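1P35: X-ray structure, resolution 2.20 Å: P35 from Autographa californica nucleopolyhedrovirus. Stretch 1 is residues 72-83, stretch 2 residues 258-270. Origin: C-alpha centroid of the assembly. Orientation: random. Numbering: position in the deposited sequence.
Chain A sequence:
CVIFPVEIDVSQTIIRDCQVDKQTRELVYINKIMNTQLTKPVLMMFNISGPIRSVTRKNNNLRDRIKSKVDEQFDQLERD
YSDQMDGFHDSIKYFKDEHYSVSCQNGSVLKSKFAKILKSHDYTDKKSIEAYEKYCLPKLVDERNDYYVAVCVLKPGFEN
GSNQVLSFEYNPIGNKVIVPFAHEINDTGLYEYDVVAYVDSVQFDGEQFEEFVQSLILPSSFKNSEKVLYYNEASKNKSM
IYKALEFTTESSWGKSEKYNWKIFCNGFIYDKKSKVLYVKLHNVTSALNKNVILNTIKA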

# COMPACT_ATOMS: atom_id res chain seq x y z
N GLU A 72 -14.46 1.22 1.94
CA GLU A 72 -15.23 0.60 0.86
C GLU A 72 -16.71 0.37 1.25
O GLU A 72 -17.53 -0.01 0.41
CB GLU A 72 -14.60 -0.72 0.39
CG GLU A 72 -14.84 -1.88 1.33
CD GLU A 72 -14.28 -3.20 0.80
OE1 GLU A 72 -13.05 -3.31 0.56
OE2 GLU A 72 -15.08 -4.13 0.62
N GLN A 73 -17.04 0.54 2.52
CA GLN A 73 -18.44 0.39 2.88
C GLN A 73 -19.13 1.74 2.65
O GLN A 73 -20.29 1.79 2.23
CB GLN A 73 -18.60 -0.03 4.33
CG GLN A 73 -18.17 -1.43 4.67
CD GLN A 73 -18.96 -2.48 3.89
OE1 GLN A 73 -20.21 -2.44 3.79
NE2 GLN A 73 -18.23 -3.45 3.33
N PHE A 74 -18.40 2.84 2.89
CA PHE A 74 -18.95 4.16 2.72
C PHE A 74 -18.96 4.66 1.29
O PHE A 74 -19.82 5.50 0.90
CB PHE A 74 -18.24 5.17 3.66
CG PHE A 74 -18.62 4.99 5.12
CD1 PHE A 74 -18.03 3.98 5.90
CD2 PHE A 74 -19.70 5.72 5.67
CE1 PHE A 74 -18.52 3.68 7.19
CE2 PHE A 74 -20.19 5.45 6.94
CZ PHE A 74 -19.61 4.42 7.72
N ASP A 75 -17.99 4.19 0.50
CA ASP A 75 -17.93 4.59 -0.90
C ASP A 75 -19.22 4.20 -1.57
O ASP A 75 -19.71 4.91 -2.43
CB ASP A 75 -16.76 3.94 -1.63
CG ASP A 75 -15.46 4.65 -1.37
OD1 ASP A 75 -15.46 5.66 -0.65
OD2 ASP A 75 -14.43 4.18 -1.90
N GLN A 76 -19.75 3.06 -1.14
CA GLN A 76 -21.00 2.54 -1.66
C GLN A 76 -22.18 3.46 -1.38
O GLN A 76 -23.27 3.26 -1.90
CB GLN A 76 -21.28 1.16 -1.05
CG GLN A 76 -20.43 0.01 -1.63
CD GLN A 76 -20.67 -1.32 -0.91
OE1 GLN A 76 -21.81 -1.75 -0.72
NE2 GLN A 76 -19.58 -1.98 -0.53
N LEU A 77 -21.98 4.48 -0.56
CA LEU A 77 -23.09 5.35 -0.26
C LEU A 77 -22.98 6.61 -1.08
O LEU A 77 -23.97 7.30 -1.31
CB LEU A 77 -23.09 5.71 1.24
CG LEU A 77 -23.20 4.60 2.28
CD1 LEU A 77 -23.22 5.26 3.65
CD2 LEU A 77 -24.45 3.76 2.06
N GLU A 78 -21.76 6.88 -1.54
CA GLU A 78 -21.44 8.07 -2.29
C GLU A 78 -21.64 8.05 -3.80
O GLU A 78 -21.77 6.99 -4.41
CB GLU A 78 -20.01 8.48 -1.96
CG GLU A 78 -19.86 8.73 -0.43
CD GLU A 78 -18.45 9.12 -0.00
OE1 GLU A 78 -17.52 9.05 -0.85
OE2 GLU A 78 -18.30 9.48 1.19
N ARG A 79 -21.70 9.25 -4.37
CA ARG A 79 -21.86 9.49 -5.79
C ARG A 79 -20.92 10.68 -6.01
O ARG A 79 -21.26 11.87 -5.79
CB ARG A 79 -23.33 9.82 -6.13
CG ARG A 79 -24.36 8.62 -6.03
CD ARG A 79 -25.74 8.98 -6.64
NE ARG A 79 -26.29 10.22 -6.05
CZ ARG A 79 -27.24 10.27 -5.12
NH1 ARG A 79 -27.78 9.16 -4.65
NH2 ARG A 79 -27.64 11.45 -4.65
N ASP A 80 -19.69 10.34 -6.37
CA ASP A 80 -18.68 11.35 -6.60
C ASP A 80 -18.37 11.30 -8.07
O ASP A 80 -17.71 10.37 -8.52
CB ASP A 80 -17.42 11.01 -5.82
CG ASP A 80 -16.41 12.11 -5.88
OD1 ASP A 80 -16.29 12.74 -6.93
OD2 ASP A 80 -15.71 12.34 -4.86
N TYR A 81 -18.84 12.30 -8.81
CA TYR A 81 -18.65 12.35 -10.25
C TYR A 81 -17.42 13.15 -10.68
O TYR A 81 -17.46 13.86 -11.68
CB TYR A 81 -19.89 12.94 -10.92
CG TYR A 81 -21.22 12.29 -10.60
CD1 TYR A 81 -21.58 11.08 -11.21
CD2 TYR A 81 -22.12 12.86 -9.67
CE1 TYR A 81 -22.78 10.45 -10.90
CE2 TYR A 81 -23.31 12.23 -9.37
CZ TYR A 81 -23.63 11.02 -9.99
OH TYR A 81 -24.80 10.37 -9.71
N SER A 82 -16.32 13.05 -9.93
CA SER A 82 -15.11 13.78 -10.28
C SER A 82 -13.87 12.88 -10.26
O SER A 82 -13.62 12.18 -9.26
CB SER A 82 -14.90 14.92 -9.30
OG SER A 82 -14.80 14.39 -7.98
N ASP A 83 -13.09 12.90 -11.34
CA ASP A 83 -11.86 12.09 -11.39
C ASP A 83 -10.64 13.02 -11.54
O ASP A 83 -9.67 12.71 -12.24
CB ASP A 83 -11.93 11.06 -12.54
CG ASP A 83 -10.80 10.00 -12.47
OD1 ASP A 83 -10.56 9.43 -11.37
OD2 ASP A 83 -10.19 9.73 -13.54
N LYS A 258 -29.10 16.68 -14.95
CA LYS A 258 -28.20 16.93 -13.84
C LYS A 258 -27.60 15.75 -13.07
O LYS A 258 -28.14 14.63 -13.07
CB LYS A 258 -28.90 17.89 -12.87
CG LYS A 258 -29.13 19.31 -13.47
CD LYS A 258 -29.85 20.28 -12.51
CE LYS A 258 -29.92 21.73 -13.05
NZ LYS A 258 -28.60 22.48 -13.05
N TYR A 259 -26.47 16.05 -12.43
CA TYR A 259 -25.71 15.11 -11.59
C TYR A 259 -26.05 15.34 -10.11
O TYR A 259 -25.91 16.46 -9.59
CB TYR A 259 -24.22 15.36 -11.77
CG TYR A 259 -23.65 14.99 -13.11
CD1 TYR A 259 -23.40 13.65 -13.44
CD2 TYR A 259 -23.30 15.97 -14.04
CE1 TYR A 259 -22.80 13.29 -14.67
CE2 TYR A 259 -22.70 15.63 -15.27
CZ TYR A 259 -22.45 14.29 -15.57
OH TYR A 259 -21.81 13.95 -16.76
N ASN A 260 -26.48 14.29 -9.41
CA ASN A 260 -26.79 14.41 -7.99
C ASN A 260 -25.65 13.87 -7.13
O ASN A 260 -25.57 12.68 -6.80
CB ASN A 260 -28.10 13.70 -7.66
CG ASN A 260 -29.26 14.22 -8.51
OD1 ASN A 260 -29.63 15.40 -8.43
ND2 ASN A 260 -29.81 13.35 -9.35
N TRP A 261 -24.76 14.77 -6.74
CA TRP A 261 -23.63 14.36 -5.94
C TRP A 261 -24.03 13.96 -4.52
O TRP A 261 -24.97 14.50 -3.93
CB TRP A 261 -22.63 15.49 -5.88
CG TRP A 261 -22.03 15.92 -7.19
CD1 TRP A 261 -22.67 16.56 -8.23
CD2 TRP A 261 -20.63 15.93 -7.52
NE1 TRP A 261 -21.76 16.98 -9.16
CE2 TRP A 261 -20.50 16.61 -8.76
CE3 TRP A 261 -19.48 15.44 -6.89
CZ2 TRP A 261 -19.26 16.81 -9.38
CZ3 TRP A 261 -18.22 15.64 -7.51
CH2 TRP A 261 -18.14 16.33 -8.74
N LYS A 262 -23.35 12.96 -3.99
CA LYS A 262 -23.57 12.55 -2.63
C LYS A 262 -22.19 12.18 -2.12
O LYS A 262 -21.66 11.10 -2.43
CB LYS A 262 -24.56 11.39 -2.56
CG LYS A 262 -24.96 11.01 -1.12
CD LYS A 262 -25.98 9.85 -1.11
CE LYS A 262 -26.39 9.46 0.26
NZ LYS A 262 -27.34 8.29 0.21
N ILE A 263 -21.60 13.11 -1.35
CA ILE A 263 -20.27 12.91 -0.79
C ILE A 263 -20.17 13.13 0.73
O ILE A 263 -21.17 13.46 1.39
CB ILE A 263 -19.21 13.83 -1.50
CG1 ILE A 263 -19.63 15.29 -1.44
CG2 ILE A 263 -19.10 13.41 -2.96
CD1 ILE A 263 -18.55 16.26 -1.93
N PHE A 264 -18.95 12.98 1.25
CA PHE A 264 -18.60 13.08 2.69
C PHE A 264 -19.57 12.39 3.59
O PHE A 264 -20.07 13.00 4.53
CB PHE A 264 -18.48 14.51 3.16
CG PHE A 264 -17.70 15.39 2.26
CD1 PHE A 264 -16.56 14.92 1.60
CD2 PHE A 264 -18.01 16.73 2.15
CE1 PHE A 264 -15.76 15.79 0.88
CE2 PHE A 264 -17.22 17.60 1.44
CZ PHE A 264 -16.09 17.13 0.80
N CYS A 265 -19.89 11.15 3.27
CA CYS A 265 -20.77 10.40 4.13
C CYS A 265 -20.00 9.92 5.36
O CYS A 265 -18.97 9.21 5.26
CB CYS A 265 -21.36 9.17 3.39
SG CYS A 265 -22.35 9.60 1.92
N ASN A 266 -20.55 10.27 6.52
CA ASN A 266 -19.98 9.93 7.82
C ASN A 266 -21.07 9.30 8.71
O ASN A 266 -22.24 9.72 8.72
CB ASN A 266 -19.41 11.20 8.45
CG ASN A 266 -18.18 11.70 7.72
OD1 ASN A 266 -17.06 11.15 7.90
ND2 ASN A 266 -18.37 12.71 6.85
N GLY A 267 -20.66 8.31 9.47
CA GLY A 267 -21.61 7.63 10.33
C GLY A 267 -21.26 6.20 10.65
O GLY A 267 -20.10 5.85 10.84
N PHE A 268 -22.31 5.37 10.69
CA PHE A 268 -22.23 3.98 11.07
C PHE A 268 -22.91 3.08 10.02
O PHE A 268 -24.07 3.33 9.59
CB PHE A 268 -22.96 3.79 12.43
CG PHE A 268 -22.37 4.56 13.55
CD1 PHE A 268 -22.48 5.95 13.59
CD2 PHE A 268 -21.60 3.91 14.53
CE1 PHE A 268 -21.81 6.71 14.61
CE2 PHE A 268 -20.94 4.64 15.53
CZ PHE A 268 -21.04 6.06 15.57
N ILE A 269 -22.20 2.04 9.61
CA ILE A 269 -22.74 1.07 8.68
C ILE A 269 -22.63 -0.25 9.42
O ILE A 269 -21.52 -0.65 9.83
CB ILE A 269 -21.94 1.01 7.36
CG1 ILE A 269 -22.32 2.20 6.48
CG2 ILE A 269 -22.23 -0.33 6.63
CD1 ILE A 269 -21.37 2.45 5.26
N TYR A 270 -23.77 -0.92 9.59
CA TYR A 270 -23.77 -2.16 10.32
C TYR A 270 -24.18 -3.33 9.43
O TYR A 270 -25.21 -3.32 8.74
CB TYR A 270 -24.70 -2.07 11.53
CG TYR A 270 -24.72 -3.35 12.33
CD1 TYR A 270 -23.62 -3.72 13.08
CD2 TYR A 270 -25.83 -4.19 12.32
CE1 TYR A 270 -23.61 -4.88 13.82
CE2 TYR A 270 -25.83 -5.38 13.06
CZ TYR A 270 -24.70 -5.71 13.81
OH TYR A 270 -24.63 -6.85 14.56
O HOH W 1 -16.54 11.72 -0.08
O HOH W 2 -16.94 9.27 3.25
O HOH W 3 -29.45 8.92 -2.08

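A chain segment that leaves a helix and runs on as an irregular loop can still be anchored firmly to a distant strand, provided that apolar packing, backbone pairing and aromatic contacts follow one another along its length. In P35, residues 72-83 and 258-270 bury 957 Å² between them in this way.

The apolar anchor comes first. In the helical part of the stretch, Gln73 meets Ile269 CD1 through both its O (3.3 Å) and its CB (3.8 Å). Phe74 points toward the strand and is buried there. Ile269 CD1 sits 3.4 Å from the centroid of the Phe74 ring, almost exactly on the ring normal, a CH-pi contact for which a flat aromatic face and a slim methyl are well matched. The far end of the ring reaches the corner of the other stretch, where Phe74 CZ lies 3.5 Å from Gly267 O; the backbone angles of Gly267 by themselves call for glycine. Leu77 extends the apolar patch, placing CD1 3.7 Å from Ile269 CD1 and CB 4.0 Å from Cys265 SG.

Polar groups take over at Glu78. Its CB points sideways, but the extended side chain carries the carboxylate to the strand, where OE2 accepts a hydrogen bond from Cys265 N at 3.1 Å. A water joins Glu78 to the neighbouring backbone, donating weakly to Glu78 OE1 (2.9 Å) and accepting from Phe264 N (3.0 Å).

Arg79 forms the single antiparallel bridge. Arg79 N donates to Lys262 O at 2.7 Å, and Lys262 N returns a bond to Arg79 O at 3.0 Å. The arginine side chain strengthens this pairing: NE donates to Asn260 O at 2.7 Å, NH2 adds a weak bond of 3.2 Å to Asn260 O, and the flat guanidinium has Lys262 CB over one face. The fully extended lysine runs past Leu77, its CD 3.3 Å from Leu77 O, and a water accepts from both Arg79 NH1 (3.1 Å) and Lys262 NZ (3.2 Å), mediating between two cationic groups.

Beyond the bridge, aromatic surfaces dominate. Asp80 braces its own loop, OD1 accepting from Ser82 N (3.0 Å) and, at a very short 2.5 Å, from Ser82 OG. Tyr81 points toward the strand and presents its ring edge to the five-membered ring of Trp261, with the planes at 88°, while Tyr81 CB lies over the six-membered ring, 4.3 Å from its centroid. Tyr259 CD1 covers a face of the Tyr81 ring, 3.8 Å from Tyr81 CG.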